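Local atomic coordinates of spectinomycin 9-adenylyltransferase (Enterococcus faecalis, PDB entry 6SXJ), a protein that transfers the AMP moiety of ATP to the 9-hydroxyl of spectinomycin, so conferring bacterial resistance to that antibiotic but not to streptomycin. Residues A[27-38]-A[136-147]. Sequence-based numbering, arbitrary orientation.
Sequences LIGTYMFGSGVE and QAKRKNKRIYGN
Met32 and Lys142 form an antiparallel hydrogen-bonded pair, Met32 N to Lys142 O and Lys142 N to Met32 O both measuring 2.9 Å. Two residues back along the first strand the register slips: Ile144 and Tyr145 both face Thr30 in a classic beta bulge. Thr30 N donates to Tyr145 O at 2.8 Å, while Thr30 O accepts from Ile144 N almost head-on and from Tyr145 N on a lone pair, so two donors grip one carbonyl.

Apolar contacts fill both faces. With CG1 between its backbone N and carbonyl carbon (chi1 70°), Ile144 swings CD1 back over the first strand, 3.8 Å from Thr30 CG2 and equally near Met32 CG. Leu27 CD2 meets the Tyr145 ring at CD2, 3.5 Å away. On the other face Tyr31 CE2 lies against the aliphatic start of Arg143, and Phe33 CB packs on Ala137 CB.

Polar side chains tie down the helix end. Gln136 NE2 reaches Glu38 OE2 at 2.8 Å, approaching from above the carboxylate plane, with the oxygen lying in the amide plane. Asn141 ND2 turns back to Ala137 O, bracing the corner between helix 130-139 and strand 142-144. A water accepts from Gly34 N.

Strand 142-144 thus forms an edge of the nucleotidyltransferase sheet beside strand 27-33, whose other neighbour is strand 47-53. Helix 8-23 covers the face bearing Thr30, Met32 and Ile144; on the opposite face, Tyr31 touches Leu153 and its hydroxyl bonds to Tyr148 O.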
# COMPACT_ATOMS: atom_id res chain seq x y z
N LEU A 27 21.89 -0.17 -4.34
CA LEU A 27 20.66 0.56 -4.61
C LEU A 27 20.59 0.92 -6.09
O LEU A 27 21.44 1.66 -6.59
CB LEU A 27 20.59 1.82 -3.75
CG LEU A 27 19.43 2.78 -4.01
CD1 LEU A 27 18.11 2.07 -3.68
CD2 LEU A 27 19.57 4.07 -3.20
N ILE A 28 19.57 0.41 -6.77
CA ILE A 28 19.37 0.71 -8.18
C ILE A 28 18.49 1.95 -8.37
O ILE A 28 18.79 2.82 -9.19
CB ILE A 28 18.76 -0.50 -8.91
CG1 ILE A 28 19.70 -1.70 -8.81
CG2 ILE A 28 18.48 -0.16 -10.36
CD1 ILE A 28 19.18 -2.93 -9.50
N GLY A 29 17.40 2.05 -7.63
CA GLY A 29 16.49 3.15 -7.82
C GLY A 29 15.60 3.34 -6.60
O GLY A 29 15.28 2.39 -5.90
N THR A 30 15.19 4.59 -6.40
CA THR A 30 14.24 4.95 -5.35
C THR A 30 13.08 5.66 -6.01
O THR A 30 13.26 6.71 -6.63
CB THR A 30 14.89 5.84 -4.28
OG1 THR A 30 16.16 5.30 -3.91
CG2 THR A 30 14.01 5.90 -3.06
N TYR A 31 11.88 5.09 -5.89
CA TYR A 31 10.69 5.65 -6.52
C TYR A 31 9.61 5.86 -5.47
O TYR A 31 9.51 5.10 -4.50
CB TYR A 31 10.17 4.74 -7.64
CG TYR A 31 11.26 4.29 -8.58
CD1 TYR A 31 12.04 3.18 -8.28
CD2 TYR A 31 11.54 4.99 -9.75
CE1 TYR A 31 13.06 2.78 -9.12
CE2 TYR A 31 12.55 4.58 -10.60
CZ TYR A 31 13.31 3.48 -10.28
OH TYR A 31 14.32 3.07 -11.12
N MET A 32 8.80 6.89 -5.67
CA MET A 32 7.59 7.10 -4.91
C MET A 32 6.39 6.86 -5.81
O MET A 32 6.44 7.09 -7.02
CB MET A 32 7.54 8.49 -4.30
CG MET A 32 8.80 8.89 -3.56
SD MET A 32 8.51 10.21 -2.34
CE MET A 32 7.86 11.51 -3.26
N PHE A 33 5.31 6.36 -5.23
CA PHE A 33 4.10 6.04 -5.98
C PHE A 33 2.89 6.23 -5.08
O PHE A 33 3.02 6.63 -3.91
CB PHE A 33 4.17 4.61 -6.53
CG PHE A 33 4.14 3.55 -5.47
CD1 PHE A 33 5.29 3.22 -4.76
CD2 PHE A 33 2.97 2.88 -5.17
CE1 PHE A 33 5.28 2.25 -3.79
CE2 PHE A 33 2.94 1.89 -4.18
CZ PHE A 33 4.10 1.58 -3.49
N GLY A 34 1.72 5.96 -5.63
CA GLY A 34 0.51 5.96 -4.83
C GLY A 34 -0.22 7.29 -4.85
O GLY A 34 0.00 8.17 -5.68
N SER A 35 -1.13 7.42 -3.88
CA SER A 35 -2.04 8.57 -3.84
C SER A 35 -1.28 9.89 -3.93
O SER A 35 -1.76 10.84 -4.55
CB SER A 35 -2.87 8.54 -2.56
OG SER A 35 -2.05 8.68 -1.41
N GLY A 36 -0.09 9.96 -3.32
CA GLY A 36 0.65 11.21 -3.33
C GLY A 36 1.16 11.60 -4.70
O GLY A 36 1.27 12.79 -5.01
N VAL A 37 1.48 10.62 -5.53
CA VAL A 37 1.96 10.87 -6.88
C VAL A 37 0.81 10.92 -7.87
O VAL A 37 0.81 11.72 -8.80
CB VAL A 37 2.99 9.80 -7.29
CG1 VAL A 37 3.51 10.04 -8.69
CG2 VAL A 37 4.15 9.75 -6.29
N GLU A 38 -0.20 10.07 -7.68
CA GLU A 38 -1.27 9.96 -8.66
C GLU A 38 -2.33 11.04 -8.47
O GLU A 38 -2.94 11.47 -9.45
CB GLU A 38 -1.93 8.58 -8.58
CG GLU A 38 -1.11 7.46 -9.19
CD GLU A 38 -1.63 6.08 -8.81
OE1 GLU A 38 -1.16 5.08 -9.40
OE2 GLU A 38 -2.50 6.00 -7.91
N GLN A 136 0.56 -0.53 -10.11
CA GLN A 136 0.32 0.88 -9.85
C GLN A 136 1.57 1.70 -10.10
O GLN A 136 1.56 2.66 -10.89
CB GLN A 136 -0.17 1.06 -8.41
CG GLN A 136 -0.46 2.48 -8.00
CD GLN A 136 -1.18 2.56 -6.66
OE1 GLN A 136 -1.13 1.64 -5.86
NE2 GLN A 136 -1.87 3.67 -6.43
N ALA A 137 2.67 1.34 -9.44
CA ALA A 137 3.91 2.10 -9.57
C ALA A 137 4.38 2.15 -11.02
O ALA A 137 4.82 3.20 -11.50
CB ALA A 137 4.99 1.50 -8.68
N LYS A 138 4.31 1.02 -11.73
CA LYS A 138 4.80 0.97 -13.10
C LYS A 138 4.07 1.96 -14.00
O LYS A 138 4.66 2.50 -14.94
CB LYS A 138 4.68 -0.45 -13.65
CG LYS A 138 5.47 -0.70 -14.92
CD LYS A 138 5.82 -2.18 -15.09
CE LYS A 138 6.47 -2.45 -16.45
NZ LYS A 138 5.47 -2.50 -17.55
N ARG A 139 2.79 2.22 -13.73
CA ARG A 139 2.03 3.12 -14.58
C ARG A 139 2.25 4.58 -14.22
O ARG A 139 2.22 5.44 -15.11
CB ARG A 139 0.53 2.79 -14.50
CG ARG A 139 0.14 1.50 -15.20
CD ARG A 139 -1.25 1.03 -14.78
NE ARG A 139 -2.31 1.93 -15.22
CZ ARG A 139 -3.05 2.67 -14.40
NH1 ARG A 139 -2.86 2.62 -13.09
NH2 ARG A 139 -4.00 3.47 -14.90
N LYS A 140 2.45 4.90 -12.95
CA LYS A 140 2.77 6.27 -12.56
C LYS A 140 3.62 6.25 -11.30
O LYS A 140 3.18 5.75 -10.26
CB LYS A 140 1.50 7.10 -12.33
CG LYS A 140 1.79 8.53 -11.89
CD LYS A 140 0.87 9.54 -12.57
CE LYS A 140 1.45 10.95 -12.51
NZ LYS A 140 2.55 11.16 -13.50
N ASN A 141 4.82 6.81 -11.41
CA ASN A 141 5.75 6.89 -10.29
C ASN A 141 6.57 8.16 -10.44
O ASN A 141 6.59 8.80 -11.49
CB ASN A 141 6.66 5.67 -10.24
CG ASN A 141 7.60 5.60 -11.43
OD1 ASN A 141 8.62 6.27 -11.46
ND2 ASN A 141 7.25 4.79 -12.42
N LYS A 142 7.29 8.50 -9.37
CA LYS A 142 8.28 9.58 -9.39
C LYS A 142 9.63 9.00 -9.03
O LYS A 142 9.81 8.49 -7.91
CB LYS A 142 7.90 10.71 -8.43
CG LYS A 142 8.95 11.80 -8.30
CD LYS A 142 8.31 13.18 -8.11
CE LYS A 142 9.33 14.26 -7.79
NZ LYS A 142 10.36 14.40 -8.87
N ARG A 143 10.58 9.05 -9.96
CA ARG A 143 11.95 8.62 -9.69
C ARG A 143 12.67 9.72 -8.91
O ARG A 143 12.76 10.86 -9.38
CB ARG A 143 12.69 8.31 -10.99
CG ARG A 143 14.18 8.00 -10.80
CD ARG A 143 14.84 7.69 -12.13
NE ARG A 143 14.57 8.77 -13.06
CZ ARG A 143 15.23 9.92 -13.07
NH1 ARG A 143 16.22 10.12 -12.20
NH2 ARG A 143 14.91 10.86 -13.94
N ILE A 144 13.16 9.38 -7.72
CA ILE A 144 13.93 10.31 -6.90
C ILE A 144 15.38 9.88 -6.74
O ILE A 144 16.16 10.59 -6.10
CB ILE A 144 13.28 10.52 -5.53
CG1 ILE A 144 13.39 9.27 -4.66
CG2 ILE A 144 11.81 10.89 -5.69
CD1 ILE A 144 12.56 9.35 -3.38
N TYR A 145 15.75 8.72 -7.27
CA TYR A 145 17.16 8.35 -7.36
C TYR A 145 17.28 7.18 -8.31
O TYR A 145 16.41 6.30 -8.32
CB TYR A 145 17.75 7.97 -6.00
CG TYR A 145 19.16 7.45 -6.13
CD1 TYR A 145 20.23 8.31 -6.29
CD2 TYR A 145 19.42 6.08 -6.12
CE1 TYR A 145 21.52 7.83 -6.42
CE2 TYR A 145 20.71 5.60 -6.26
CZ TYR A 145 21.75 6.48 -6.41
OH TYR A 145 23.04 6.03 -6.54
N GLY A 146 18.36 7.16 -9.08
CA GLY A 146 18.64 6.02 -9.94
C GLY A 146 18.82 6.43 -11.39
O GLY A 146 18.35 7.49 -11.80
N ASN A 147 19.51 5.59 -12.16
CA ASN A 147 19.80 5.89 -13.55
C ASN A 147 18.74 5.37 -14.51
O ASN A 147 18.86 5.60 -15.72
CB ASN A 147 21.16 5.30 -13.95
CG ASN A 147 22.32 5.93 -13.20
OD1 ASN A 147 22.26 7.09 -12.79
ND2 ASN A 147 23.39 5.16 -13.02
O HOH W 1 1.44 5.09 -8.52